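PH1570-like domain-containing protein (PDB 2HQ4) is of unknown function but gives its name to the PH1570-like family, folding as a single chain with a long antiparallel sheet flanked by helices. Local coordinates at residues E17-N21 and A66-W70; N37-L43 and R139-F143; L111-I115 and Y133-D137. All blocks are in the same frame, centred on the assembly; numbering follows the deposited sequence.

Contact 1: E17-N21 and A66-W70; sequences EVFEN and AKEFW
Val-18, on strand 16-19 next to the edge strand 10-13 of the antiparallel sheet, packs against Ala-66, Phe-69 and Trp-70 of helix 61-70, a classic helix-on-sheet packing. The apolar part rests on both valine methyls. Val-18 CG1, set anti to the backbone N (chi1 175°), lies over one indole face near its rim, a tight 3.2 Å from Trp-70 CZ2, and also meets Phe-69 CD2 at 3.7 Å. The other methyl, Val-18 CG2, reaches Ala-66 CB at 4.1 Å.

One direct hydrogen bond crosses the contact: Trp-70 NE1 donates to Phe-19 O over 2.9 Å with a bent N-H...O angle of 140°, the oxygen lying close to the indole plane. A phenylalanine here would probably leave Phe-19 O without this donor and, having no benzo ring, open a gap beneath Val-18 CG1. Leu-43 and Leu-44 of helix 40-55 also touch the indole, and the disulfide Cys-12 to Cys-65 ties helix 61-70 to strand 10-13.

At the outer margin, Glu-20 bends at chi2 and crosses Phe-69 at about a right angle; with carboxylate and ring planes 56° apart, Glu-20 OE2 comes to 3.8 Å from Phe-69 CZ.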
ATOM      1  N   GLU A  17      -5.246  13.943  -1.447  1.00 21.15           N
ATOM      2  CA  GLU A  17      -6.166  13.540  -2.512  1.00 22.27           C
ATOM      3  C   GLU A  17      -6.180  12.031  -2.572  1.00 22.75           C
ATOM      4  O   GLU A  17      -5.136  11.394  -2.559  1.00 21.87           O
ATOM      5  CB  GLU A  17      -5.715  14.022  -3.892  1.00 24.19           C
ATOM      6  CG  GLU A  17      -5.364  15.464  -4.024  1.00 29.28           C
ATOM      7  CD  GLU A  17      -4.720  15.731  -5.379  1.00 34.79           C
ATOM      8  OE1 GLU A  17      -3.463  15.562  -5.541  1.00 35.90           O
ATOM      9  OE2 GLU A  17      -5.505  16.048  -6.285  1.00 37.65           O
ATOM     10  N   VAL A  18      -7.374  11.474  -2.711  1.00 22.79           N
ATOM     11  CA  VAL A  18      -7.567  10.047  -2.782  1.00 22.63           C
ATOM     12  C   VAL A  18      -8.053   9.727  -4.218  1.00 22.94           C
ATOM     13  O   VAL A  18      -8.842  10.472  -4.792  1.00 21.92           O
ATOM     14  CB  VAL A  18      -8.589   9.633  -1.739  1.00 22.59           C
ATOM     15  CG1 VAL A  18      -8.907   8.175  -1.864  1.00 26.35           C
ATOM     16  CG2 VAL A  18      -8.031   9.905  -0.310  1.00 24.30           C
ATOM     17  N   PHE A  19      -7.570   8.624  -4.781  1.00 22.39           N
ATOM     18  CA  PHE A  19      -7.803   8.281  -6.193  1.00 21.97           C
ATOM     19  C   PHE A  19      -8.381   6.884  -6.241  1.00 21.88           C
ATOM     20  O   PHE A  19      -8.517   6.235  -5.185  1.00 20.87           O
ATOM     21  CB  PHE A  19      -6.470   8.393  -6.954  1.00 22.17           C
ATOM     22  CG  PHE A  19      -5.931   9.771  -6.985  1.00 23.50           C
ATOM     23  CD1 PHE A  19      -5.044  10.219  -6.017  1.00 22.48           C
ATOM     24  CD2 PHE A  19      -6.345  10.659  -7.973  1.00 26.02           C
ATOM     25  CE1 PHE A  19      -4.555  11.485  -6.061  1.00 23.66           C
ATOM     26  CE2 PHE A  19      -5.880  11.948  -8.007  1.00 25.30           C
ATOM     27  CZ  PHE A  19      -4.968  12.372  -7.046  1.00 25.34           C
ATOM     28  N   GLU A  20      -8.708   6.355  -7.435  1.00 22.01           N
ATOM     29  CA  GLU A  20      -9.389   5.051  -7.472  1.00 22.59           C
ATOM     30  C   GLU A  20      -8.528   3.953  -6.833  1.00 20.54           C
ATOM     31  O   GLU A  20      -9.029   3.014  -6.151  1.00 20.25           O
ATOM     32  CB  GLU A  20      -9.650   4.603  -8.928  1.00 24.66           C
ATOM     33  CG  GLU A  20     -10.818   5.160  -9.616  1.00 30.11           C
ATOM     34  CD  GLU A  20     -12.103   5.049  -8.821  1.00 31.95           C
ATOM     35  OE1 GLU A  20     -12.546   3.940  -8.460  1.00 33.89           O
ATOM     36  OE2 GLU A  20     -12.679   6.114  -8.599  1.00 35.63           O
ATOM     37  N   ASN A  21      -7.229   4.029  -7.098  1.00 18.16           N
ATOM     38  CA  ASN A  21      -6.328   2.959  -6.627  1.00 17.11           C
ATOM     39  C   ASN A  21      -5.122   3.548  -5.907  1.00 16.62           C
ATOM     40  O   ASN A  21      -4.019   2.987  -5.975  1.00 15.08           O
ATOM     41  CB  ASN A  21      -5.837   2.067  -7.809  1.00 16.06           C
ATOM     42  CG  ASN A  21      -4.860   2.812  -8.728  1.00 16.83           C
ATOM     43  OD1 ASN A  21      -5.021   4.011  -9.015  1.00 18.47           O
ATOM     44  ND2 ASN A  21      -3.842   2.114  -9.176  1.00 14.11           N
ATOM     45  N   ALA A  66     -12.491   9.389   2.763  1.00 24.04           N
ATOM     46  CA  ALA A  66     -11.943   8.408   1.833  1.00 23.35           C
ATOM     47  C   ALA A  66     -12.877   7.185   1.815  1.00 23.81           C
ATOM     48  O   ALA A  66     -13.101   6.599   0.744  1.00 22.93           O
ATOM     49  CB  ALA A  66     -10.520   8.004   2.275  1.00 22.61           C
ATOM     50  N   LYS A  67     -13.421   6.820   2.984  1.00 24.35           N
ATOM     51  CA  LYS A  67     -14.404   5.705   3.078  1.00 26.55           C
ATOM     52  C   LYS A  67     -15.671   5.977   2.254  1.00 28.23           C
ATOM     53  O   LYS A  67     -16.186   5.084   1.553  1.00 28.00           O
ATOM     54  CB  LYS A  67     -14.787   5.392   4.524  1.00 25.97           C
ATOM     55  CG  LYS A  67     -13.786   4.506   5.303  1.00 25.58           C
ATOM     56  CD  LYS A  67     -14.357   4.044   6.643  1.00 27.91           C
ATOM     57  CE  LYS A  67     -14.734   5.211   7.533  1.00 26.79           C
ATOM     58  NZ  LYS A  67     -15.255   4.814   8.885  1.00 28.12           N
ATOM     59  N   GLU A  68     -16.145   7.214   2.317  1.00 30.03           N
ATOM     60  CA  GLU A  68     -17.295   7.664   1.535  1.00 32.57           C
ATOM     61  C   GLU A  68     -16.959   7.601   0.034  1.00 31.42           C
ATOM     62  O   GLU A  68     -17.720   7.028  -0.762  1.00 30.58           O
ATOM     63  CB  GLU A  68     -17.717   9.081   1.984  1.00 32.89           C
ATOM     64  CG  GLU A  68     -19.231   9.385   1.887  1.00 37.73           C
ATOM     65  CD  GLU A  68     -19.604  10.731   2.533  1.00 39.67           C
ATOM     66  OE1 GLU A  68     -18.705  11.624   2.651  1.00 47.28           O
ATOM     67  OE2 GLU A  68     -20.793  10.893   2.952  1.00 47.35           O
ATOM     68  N   PHE A  69     -15.794   8.138  -0.342  1.00 30.15           N
ATOM     69  CA  PHE A  69     -15.311   8.084  -1.717  1.00 28.84           C
ATOM     70  C   PHE A  69     -15.238   6.654  -2.286  1.00 28.91           C
ATOM     71  O   PHE A  69     -15.708   6.408  -3.413  1.00 28.11           O
ATOM     72  CB  PHE A  69     -13.951   8.783  -1.835  1.00 29.30           C
ATOM     73  CG  PHE A  69     -13.382   8.762  -3.224  1.00 30.27           C
ATOM     74  CD1 PHE A  69     -13.983   9.486  -4.242  1.00 30.05           C
ATOM     75  CD2 PHE A  69     -12.250   8.006  -3.512  1.00 30.84           C
ATOM     76  CE1 PHE A  69     -13.463   9.481  -5.547  1.00 33.65           C
ATOM     77  CE2 PHE A  69     -11.728   7.981  -4.794  1.00 32.87           C
ATOM     78  CZ  PHE A  69     -12.334   8.737  -5.825  1.00 32.10           C
ATOM     79  N   TRP A  70     -14.662   5.732  -1.516  1.00 27.13           N
ATOM     80  CA  TRP A  70     -14.496   4.358  -1.968  1.00 28.43           C
ATOM     81  C   TRP A  70     -15.702   3.443  -1.674  1.00 29.14           C
ATOM     82  O   TRP A  70     -15.702   2.274  -2.075  1.00 28.61           O
ATOM     83  CB  TRP A  70     -13.237   3.747  -1.349  1.00 27.64           C
ATOM     84  CG  TRP A  70     -11.952   4.193  -2.009  1.00 26.62           C
ATOM     85  CD1 TRP A  70     -11.754   4.490  -3.330  1.00 27.84           C
ATOM     86  CD2 TRP A  70     -10.691   4.357  -1.370  1.00 25.58           C
ATOM     87  NE1 TRP A  70     -10.433   4.836  -3.551  1.00 26.78           N
ATOM     88  CE2 TRP A  70      -9.762   4.762  -2.361  1.00 25.36           C
ATOM     89  CE3 TRP A  70     -10.253   4.205  -0.051  1.00 26.75           C
ATOM     90  CZ2 TRP A  70      -8.412   5.010  -2.075  1.00 27.11           C
ATOM     91  CZ3 TRP A  70      -8.894   4.464   0.234  1.00 28.62           C
ATOM     92  CH2 TRP A  70      -8.007   4.873  -0.781  1.00 28.25           C
TER
HETATM   93  O   HOH W   1     -14.417   4.870  -5.950  1.00 59.36           O

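Contact 2: N37-L43 and R139-F143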
ATOM      1  N   ASN A  37      -4.945  -7.386  -6.638  1.00 19.17           N
ATOM      2  CA  ASN A  37      -6.118  -7.481  -5.761  1.00 20.22           C
ATOM      3  C   ASN A  37      -6.379  -6.184  -4.954  1.00 20.88           C
ATOM      4  O   ASN A  37      -5.479  -5.382  -4.793  1.00 19.22           O
ATOM      5  CB  ASN A  37      -6.025  -8.715  -4.876  1.00 20.05           C
ATOM      6  CG  ASN A  37      -6.188 -10.036  -5.696  1.00 24.34           C
ATOM      7  OD1 ASN A  37      -5.452 -11.028  -5.505  1.00 28.32           O
ATOM      8  ND2 ASN A  37      -7.140 -10.023  -6.614  1.00 23.94           N
ATOM      9  N   ASP A  38      -7.613  -6.011  -4.478  1.00 20.33           N
ATOM     10  CA  ASP A  38      -8.070  -4.799  -3.805  1.00 21.06           C
ATOM     11  C   ASP A  38      -7.210  -4.534  -2.547  1.00 21.56           C
ATOM     12  O   ASP A  38      -7.011  -5.422  -1.718  1.00 21.92           O
ATOM     13  CB  ASP A  38      -9.541  -4.997  -3.412  1.00 21.59           C
ATOM     14  CG  ASP A  38     -10.219  -3.714  -2.912  1.00 24.80           C
ATOM     15  OD1 ASP A  38      -9.650  -2.609  -3.004  1.00 22.80           O
ATOM     16  OD2 ASP A  38     -11.337  -3.836  -2.393  1.00 29.67           O
ATOM     17  N   ALA A  39      -6.667  -3.328  -2.443  1.00 20.95           N
ATOM     18  CA  ALA A  39      -5.951  -2.942  -1.222  1.00 19.89           C
ATOM     19  C   ALA A  39      -6.545  -1.684  -0.608  1.00 18.93           C
ATOM     20  O   ALA A  39      -5.880  -1.008   0.187  1.00 19.62           O
ATOM     21  CB  ALA A  39      -4.476  -2.744  -1.516  1.00 18.72           C
ATOM     22  N   ARG A  40      -7.787  -1.344  -0.945  1.00 19.06           N
ATOM     23  CA  ARG A  40      -8.331  -0.062  -0.446  1.00 20.12           C
ATOM     24  C   ARG A  40      -8.367   0.088   1.075  1.00 19.56           C
ATOM     25  O   ARG A  40      -8.135   1.181   1.599  1.00 18.00           O
ATOM     26  CB  ARG A  40      -9.648   0.322  -1.129  1.00 19.95           C
ATOM     27  CG  ARG A  40      -9.429   0.907  -2.587  1.00 19.60           C
ATOM     28  CD  ARG A  40     -10.719   0.869  -3.446  1.00 23.73           C
ATOM     29  NE  ARG A  40     -11.454  -0.373  -3.181  1.00 31.06           N
ATOM     30  CZ  ARG A  40     -12.770  -0.505  -3.296  1.00 35.29           C
ATOM     31  NH1 ARG A  40     -13.505   0.533  -3.690  1.00 39.09           N
ATOM     32  NH2 ARG A  40     -13.347  -1.660  -2.996  1.00 36.87           N
ATOM     33  N   LYS A  41      -8.638  -0.997   1.797  1.00 19.16           N
ATOM     34  CA  LYS A  41      -8.663  -0.918   3.256  1.00 21.29           C
ATOM     35  C   LYS A  41      -7.255  -0.709   3.881  1.00 19.76           C
ATOM     36  O   LYS A  41      -7.121  -0.116   4.939  1.00 18.32           O
ATOM     37  CB  LYS A  41      -9.362  -2.160   3.858  1.00 23.25           C
ATOM     38  CG  LYS A  41     -10.906  -2.204   3.624  1.00 22.74           C
ATOM     39  CD  LYS A  41     -11.505  -3.382   4.426  1.00 26.24           C
ATOM     40  CE  LYS A  41     -12.990  -3.631   4.066  1.00 31.86           C
ATOM     41  NZ  LYS A  41     -13.505  -4.759   4.917  1.00 34.57           N
ATOM     42  N   VAL A  42      -6.218  -1.256   3.249  1.00 18.87           N
ATOM     43  CA  VAL A  42      -4.840  -0.922   3.665  1.00 17.90           C
ATOM     44  C   VAL A  42      -4.602   0.590   3.495  1.00 17.70           C
ATOM     45  O   VAL A  42      -4.075   1.261   4.393  1.00 17.17           O
ATOM     46  CB  VAL A  42      -3.776  -1.736   2.842  1.00 18.45           C
ATOM     47  CG1 VAL A  42      -2.342  -1.325   3.262  1.00 18.04           C
ATOM     48  CG2 VAL A  42      -4.011  -3.223   3.059  1.00 17.90           C
ATOM     49  N   LEU A  43      -5.045   1.150   2.376  1.00 17.13           N
ATOM     50  CA  LEU A  43      -4.846   2.581   2.152  1.00 17.65           C
ATOM     51  C   LEU A  43      -5.644   3.413   3.186  1.00 17.06           C
ATOM     52  O   LEU A  43      -5.144   4.413   3.750  1.00 14.95           O
ATOM     53  CB  LEU A  43      -5.189   2.919   0.695  1.00 17.66           C
ATOM     54  CG  LEU A  43      -3.993   2.863  -0.299  1.00 18.93           C
ATOM     55  CD1 LEU A  43      -3.188   1.567  -0.250  1.00 22.04           C
ATOM     56  CD2 LEU A  43      -4.553   3.107  -1.664  1.00 22.08           C
ATOM     57  N   ARG A 139      -0.932 -11.807  -0.982  1.00 20.60           N
ATOM     58  CA  ARG A 139      -2.360 -11.708  -1.252  1.00 20.45           C
ATOM     59  C   ARG A 139      -2.640 -11.168  -2.620  1.00 21.06           C
ATOM     60  O   ARG A 139      -3.802 -10.909  -2.989  1.00 21.37           O
ATOM     61  CB  ARG A 139      -3.022 -10.852  -0.170  1.00 19.83           C
ATOM     62  CG  ARG A 139      -3.126 -11.624   1.093  1.00 17.63           C
ATOM     63  CD  ARG A 139      -3.686 -10.822   2.279  1.00 20.45           C
ATOM     64  NE  ARG A 139      -3.729 -11.720   3.427  1.00 21.38           N
ATOM     65  CZ  ARG A 139      -4.466 -11.514   4.518  1.00 24.33           C
ATOM     66  NH1 ARG A 139      -5.227 -10.458   4.602  1.00 21.85           N
ATOM     67  NH2 ARG A 139      -4.467 -12.394   5.494  1.00 22.86           N
ATOM     68  N   GLY A 140      -1.578 -11.052  -3.404  1.00 19.73           N
ATOM     69  CA  GLY A 140      -1.704 -10.653  -4.784  1.00 19.92           C
ATOM     70  C   GLY A 140      -1.831  -9.175  -5.086  1.00 20.31           C
ATOM     71  O   GLY A 140      -2.451  -8.779  -6.086  1.00 18.96           O
ATOM     72  N   ARG A 141      -1.270  -8.360  -4.196  1.00 20.87           N
ATOM     73  CA  ARG A 141      -1.352  -6.909  -4.321  1.00 20.39           C
ATOM     74  C   ARG A 141       0.061  -6.379  -4.469  1.00 20.06           C
ATOM     75  O   ARG A 141       0.996  -6.823  -3.751  1.00 20.87           O
ATOM     76  CB  ARG A 141      -1.994  -6.332  -3.067  1.00 21.35           C
ATOM     77  CG  ARG A 141      -3.330  -7.006  -2.802  1.00 22.25           C
ATOM     78  CD  ARG A 141      -3.925  -6.541  -1.547  1.00 23.35           C
ATOM     79  NE  ARG A 141      -3.195  -6.927  -0.336  1.00 21.44           N
ATOM     80  CZ  ARG A 141      -3.734  -6.779   0.852  1.00 26.33           C
ATOM     81  NH1 ARG A 141      -4.965  -6.291   0.909  1.00 32.83           N
ATOM     82  NH2 ARG A 141      -3.099  -7.129   1.952  1.00 27.61           N
ATOM     83  N   LEU A 142       0.209  -5.466  -5.411  1.00 18.20           N
ATOM     84  CA  LEU A 142       1.461  -4.790  -5.655  1.00 18.31           C
ATOM     85  C   LEU A 142       1.263  -3.299  -5.333  1.00 17.86           C
ATOM     86  O   LEU A 142       0.412  -2.599  -5.967  1.00 16.91           O
ATOM     87  CB  LEU A 142       1.868  -4.995  -7.118  1.00 17.56           C
ATOM     88  CG  LEU A 142       3.096  -4.166  -7.519  1.00 21.87           C
ATOM     89  CD1 LEU A 142       4.427  -4.811  -6.967  1.00 19.36           C
ATOM     90  CD2 LEU A 142       3.104  -4.076  -9.001  1.00 22.91           C
ATOM     91  N   PHE A 143       2.016  -2.827  -4.343  1.00 16.84           N
ATOM     92  CA  PHE A 143       1.994  -1.418  -3.951  1.00 17.20           C
ATOM     93  C   PHE A 143       3.190  -0.719  -4.584  1.00 17.37           C
ATOM     94  O   PHE A 143       4.280  -1.318  -4.665  1.00 17.65           O
ATOM     95  CB  PHE A 143       2.153  -1.315  -2.447  1.00 17.13           C
ATOM     96  CG  PHE A 143       1.050  -1.972  -1.671  1.00 18.79           C
ATOM     97  CD1 PHE A 143      -0.048  -1.200  -1.207  1.00 17.85           C
ATOM     98  CD2 PHE A 143       1.114  -3.345  -1.372  1.00 18.09           C
ATOM     99  CE1 PHE A 143      -1.096  -1.820  -0.456  1.00 18.80           C
ATOM    100  CE2 PHE A 143       0.094  -3.976  -0.653  1.00 18.85           C
ATOM    101  CZ  PHE A 143      -1.023  -3.187  -0.182  1.00 20.26           C
TER
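Residues Asn-37 to Leu-43 meet Arg-139 to Phe-143 in a mixed backbone and apolar contact at the middle of the sheet, where the chain leaves strand 30-36, turns into helix 40-55 and packs against the start of the neighbouring strand 141-145. One straight backbone bond opens the pairing: Asn-37 N donates to Gly-140 O over 2.9 Å at 176°.

Arg-141 then runs alongside the turn. Its methylene CG lies 3.3 Å from Asn-37 O, and a bend at chi3 (-67°) swings the guanidinium toward Asp-38, where NH1 makes a weak, 3.4 Å bond to Asp-38 O, met at the edge of the group. The stronger polar partner of Arg-141 is Asp-137, which takes its NE in a salt bridge.

Deeper in, Phe-143 receives the helix. Its CE1 is 3.7 Å from Ala-39 CB and 4.0 Å from Val-42 CG1, while Leu-43 CD1 comes in at the ring edge. Asp-38 shapes the turn itself: its OD1 accepts from Arg-40 N, forming an Asx turn, and Arg-40 grips the carboxylate side-on, NE to OD1 and NH2 to OD2, with N and NE reaching OD1 from opposite faces.

The chemistry implies a division of labour: the carboxylate of Asp-38 is used at the start of the helix, while the backbone O of the same residue offers Arg-141 a weak second bond beside the Asp-137 salt bridge.

Contact 3: L111-I115 and Y133-D137; sequences LEIKI and YFILD
Ile-113 lays its CG2 methyl over the centre of the Phe-134 ring, a CH-pi contact with the carbon 3.5 Å from the ring centroid and only 12° off the normal. Its other branch ends at CD1, 3.8 Å from Tyr-133 CE1, and so one isoleucine spans both aromatic residues. The arrangement joins the irregular segment after helix 94-107 to strand 134-136, on the face of the sheet that helix 94-107 also packs against.

Both Tyr-133 and Phe-134 place CG between the backbone N and the carbonyl carbon (chi1 65° and 67°), which raises them toward the loop and sets Phe-134 CD2 3.5 Å above the plane of the Tyr-133 ring, over its centre. Leu-111 slides past the tyrosine in the opposite direction, its CD1 meeting the ring edge 3.7 Å from Tyr-133 CE1. Farther along, the Ile-115 side chain crosses those of Phe-134 and Leu-136 at about right angles, its CD1 4.1 Å from Leu-136 CD2, with Ile-97, Leu-100 and Ile-104 of helix 94-107 against the same isoleucine. Gln-101 of that helix clasps the loop backbone, bonding to Ile-113 O and Ile-115 N.

The polar end of the tyrosine closes the contact. Tyr-133 OH donates to Glu-112 O, close to the ring plane, at a very short 2.5 Å. A water bound to Lys-114 N at 3.0 Å also approaches this hydroxyl, though so closely that its exact distance is doubtful. In chemical terms, an irregular segment is held by methyl-to-ring packing together with side-chain-to-backbone hydrogen bonds, the phenol of Tyr-133 supplying the donor for the Glu-112 carbonyl.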
ATOM      1  N   LEU A 111       4.738   0.412 -14.289  1.00 30.95           N
ATOM      2  CA  LEU A 111       6.175   0.560 -14.425  1.00 32.86           C
ATOM      3  C   LEU A 111       6.900  -0.765 -14.202  1.00 32.70           C
ATOM      4  O   LEU A 111       6.302  -1.753 -13.771  1.00 31.65           O
ATOM      5  CB  LEU A 111       6.732   1.636 -13.474  1.00 34.04           C
ATOM      6  CG  LEU A 111       6.369   1.705 -11.991  1.00 35.30           C
ATOM      7  CD1 LEU A 111       6.728   0.441 -11.296  1.00 38.75           C
ATOM      8  CD2 LEU A 111       7.090   2.871 -11.311  1.00 35.81           C
ATOM      9  N   GLU A 112       8.194  -0.758 -14.507  1.00 33.23           N
ATOM     10  CA  GLU A 112       9.062  -1.901 -14.304  1.00 35.39           C
ATOM     11  C   GLU A 112       9.271  -2.195 -12.823  1.00 34.51           C
ATOM     12  O   GLU A 112       9.581  -1.310 -12.035  1.00 34.77           O
ATOM     13  CB  GLU A 112      10.403  -1.681 -15.007  1.00 36.24           C
ATOM     14  CG  GLU A 112      11.126  -2.988 -15.288  1.00 41.10           C
ATOM     15  CD  GLU A 112      12.483  -2.784 -15.950  1.00 47.67           C
ATOM     16  OE1 GLU A 112      12.541  -2.110 -17.007  1.00 50.65           O
ATOM     17  OE2 GLU A 112      13.491  -3.327 -15.422  1.00 52.25           O
ATOM     18  N   ILE A 113       9.027  -3.439 -12.460  1.00 34.15           N
ATOM     19  CA  ILE A 113       9.331  -3.971 -11.152  1.00 34.16           C
ATOM     20  C   ILE A 113      10.324  -5.107 -11.383  1.00 35.25           C
ATOM     21  O   ILE A 113      10.032  -6.068 -12.096  1.00 36.58           O
ATOM     22  CB  ILE A 113       8.081  -4.577 -10.494  1.00 33.50           C
ATOM     23  CG1 ILE A 113       6.890  -3.602 -10.549  1.00 33.40           C
ATOM     24  CG2 ILE A 113       8.387  -5.035  -9.072  1.00 31.92           C
ATOM     25  CD1 ILE A 113       7.023  -2.370  -9.658  1.00 29.79           C
ATOM     26  N   LYS A 114      11.498  -5.013 -10.798  1.00 36.05           N
ATOM     27  CA  LYS A 114      12.382  -6.156 -10.868  1.00 37.03           C
ATOM     28  C   LYS A 114      12.489  -6.787  -9.502  1.00 35.43           C
ATOM     29  O   LYS A 114      13.097  -6.243  -8.589  1.00 34.38           O
ATOM     30  CB  LYS A 114      13.752  -5.772 -11.426  1.00 38.40           C
ATOM     31  CG  LYS A 114      13.755  -5.506 -12.928  1.00 41.53           C
ATOM     32  CD  LYS A 114      15.193  -5.409 -13.424  1.00 47.19           C
ATOM     33  CE  LYS A 114      15.335  -5.949 -14.830  1.00 49.85           C
ATOM     34  NZ  LYS A 114      16.640  -6.667 -14.992  1.00 53.25           N
ATOM     35  N   ILE A 115      11.869  -7.945  -9.383  1.00 35.61           N
ATOM     36  CA  ILE A 115      11.842  -8.687  -8.128  1.00 35.60           C
ATOM     37  C   ILE A 115      13.247  -8.937  -7.564  1.00 35.87           C
ATOM     38  O   ILE A 115      13.428  -8.924  -6.358  1.00 34.25           O
ATOM     39  CB  ILE A 115      11.030 -10.000  -8.291  1.00 35.94           C
ATOM     40  CG1 ILE A 115       9.550  -9.660  -8.518  1.00 37.88           C
ATOM     41  CG2 ILE A 115      11.190 -10.958  -7.066  1.00 35.96           C
ATOM     42  CD1 ILE A 115       8.850  -8.904  -7.343  1.00 35.92           C
ATOM     43  N   TYR A 133      10.782   0.990  -3.877  1.00 19.57           N
ATOM     44  CA  TYR A 133       9.583   1.706  -4.364  1.00 19.90           C
ATOM     45  C   TYR A 133       8.354   0.821  -4.555  1.00 17.85           C
ATOM     46  O   TYR A 133       7.373   1.269  -5.124  1.00 16.75           O
ATOM     47  CB  TYR A 133       9.861   2.441  -5.685  1.00 20.64           C
ATOM     48  CG  TYR A 133      10.169   1.511  -6.836  1.00 23.04           C
ATOM     49  CD1 TYR A 133       9.204   1.240  -7.813  1.00 24.15           C
ATOM     50  CD2 TYR A 133      11.449   0.910  -6.963  1.00 24.55           C
ATOM     51  CE1 TYR A 133       9.480   0.394  -8.887  1.00 26.55           C
ATOM     52  CE2 TYR A 133      11.733   0.024  -8.032  1.00 25.33           C
ATOM     53  CZ  TYR A 133      10.756  -0.216  -8.985  1.00 24.63           C
ATOM     54  OH  TYR A 133      11.001  -1.063 -10.048  1.00 26.50           O
ATOM     55  N   PHE A 134       8.425  -0.417  -4.097  1.00 17.96           N
ATOM     56  CA  PHE A 134       7.318  -1.349  -4.257  1.00 17.39           C
ATOM     57  C   PHE A 134       7.291  -2.446  -3.212  1.00 17.07           C
ATOM     58  O   PHE A 134       8.308  -2.760  -2.571  1.00 18.17           O
ATOM     59  CB  PHE A 134       7.361  -2.011  -5.652  1.00 17.62           C
ATOM     60  CG  PHE A 134       8.539  -2.918  -5.841  1.00 18.86           C
ATOM     61  CD1 PHE A 134       8.453  -4.289  -5.551  1.00 22.70           C
ATOM     62  CD2 PHE A 134       9.745  -2.408  -6.306  1.00 21.84           C
ATOM     63  CE1 PHE A 134       9.552  -5.137  -5.746  1.00 23.64           C
ATOM     64  CE2 PHE A 134      10.873  -3.260  -6.489  1.00 20.06           C
ATOM     65  CZ  PHE A 134      10.765  -4.601  -6.222  1.00 22.36           C
ATOM     66  N   ILE A 135       6.106  -3.041  -3.059  1.00 16.20           N
ATOM     67  CA  ILE A 135       5.905  -4.266  -2.299  1.00 16.46           C
ATOM     68  C   ILE A 135       4.973  -5.207  -3.062  1.00 17.24           C
ATOM     69  O   ILE A 135       3.915  -4.780  -3.575  1.00 15.86           O
ATOM     70  CB  ILE A 135       5.270  -4.002  -0.927  1.00 17.47           C
ATOM     71  CG1 ILE A 135       6.259  -3.284   0.001  1.00 15.41           C
ATOM     72  CG2 ILE A 135       4.736  -5.348  -0.243  1.00 14.83           C
ATOM     73  CD1 ILE A 135       5.514  -2.739   1.221  1.00 14.77           C
ATOM     74  N   LEU A 136       5.387  -6.469  -3.178  1.00 16.48           N
ATOM     75  CA  LEU A 136       4.489  -7.481  -3.717  1.00 18.07           C
ATOM     76  C   LEU A 136       4.150  -8.367  -2.535  1.00 17.23           C
ATOM     77  O   LEU A 136       5.056  -8.955  -1.939  1.00 17.62           O
ATOM     78  CB  LEU A 136       5.197  -8.331  -4.797  1.00 18.41           C
ATOM     79  CG  LEU A 136       4.381  -9.565  -5.291  1.00 19.31           C
ATOM     80  CD1 LEU A 136       3.091  -9.120  -5.971  1.00 20.32           C
ATOM     81  CD2 LEU A 136       5.203 -10.421  -6.269  1.00 19.35           C
ATOM     82  N   ASP A 137       2.876  -8.460  -2.174  1.00 19.07           N
ATOM     83  CA  ASP A 137       2.484  -9.307  -1.044  1.00 19.58           C
ATOM     84  C   ASP A 137       1.851 -10.620  -1.522  1.00 20.20           C
ATOM     85  O   ASP A 137       1.473 -10.739  -2.678  1.00 20.15           O
ATOM     86  CB  ASP A 137       1.617  -8.539  -0.011  1.00 21.24           C
ATOM     87  CG  ASP A 137       0.158  -8.336  -0.460  1.00 22.12           C
ATOM     88  OD1 ASP A 137      -0.393  -9.141  -1.247  1.00 23.22           O
ATOM     89  OD2 ASP A 137      -0.453  -7.373   0.035  1.00 23.57           O
TER
HETATM   90  O   HOH W   2      12.869  -2.565  -9.858  1.00 44.02           O

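Overall arrangement
The three contacts all reach one antiparallel sheet, but not the same face of it. Contacts 1 and 2, with centres about 14 Å apart, share a layer: helices 40-55 and 61-70 are consecutive, and Trp-70 CH2 of contact 1 packs 3.7 Å from Leu-43 CB of contact 2. Contacts 2 and 3, centres about 13 Å apart, meet through neighbouring strands, with a probable hydrogen bond of 2.8 Å from Phe-143 N to Ile-135 O. Leu-142 and Phe-143 turn to opposite faces, so contact 2 joins the sheet to helix 40-55 while contact 3 lies on the side of helix 94-107. Contacts 1 and 3, centres about 23 Å apart, do not touch; they lie on opposite sides of the chain's centre, nearest atoms about 10 Å apart.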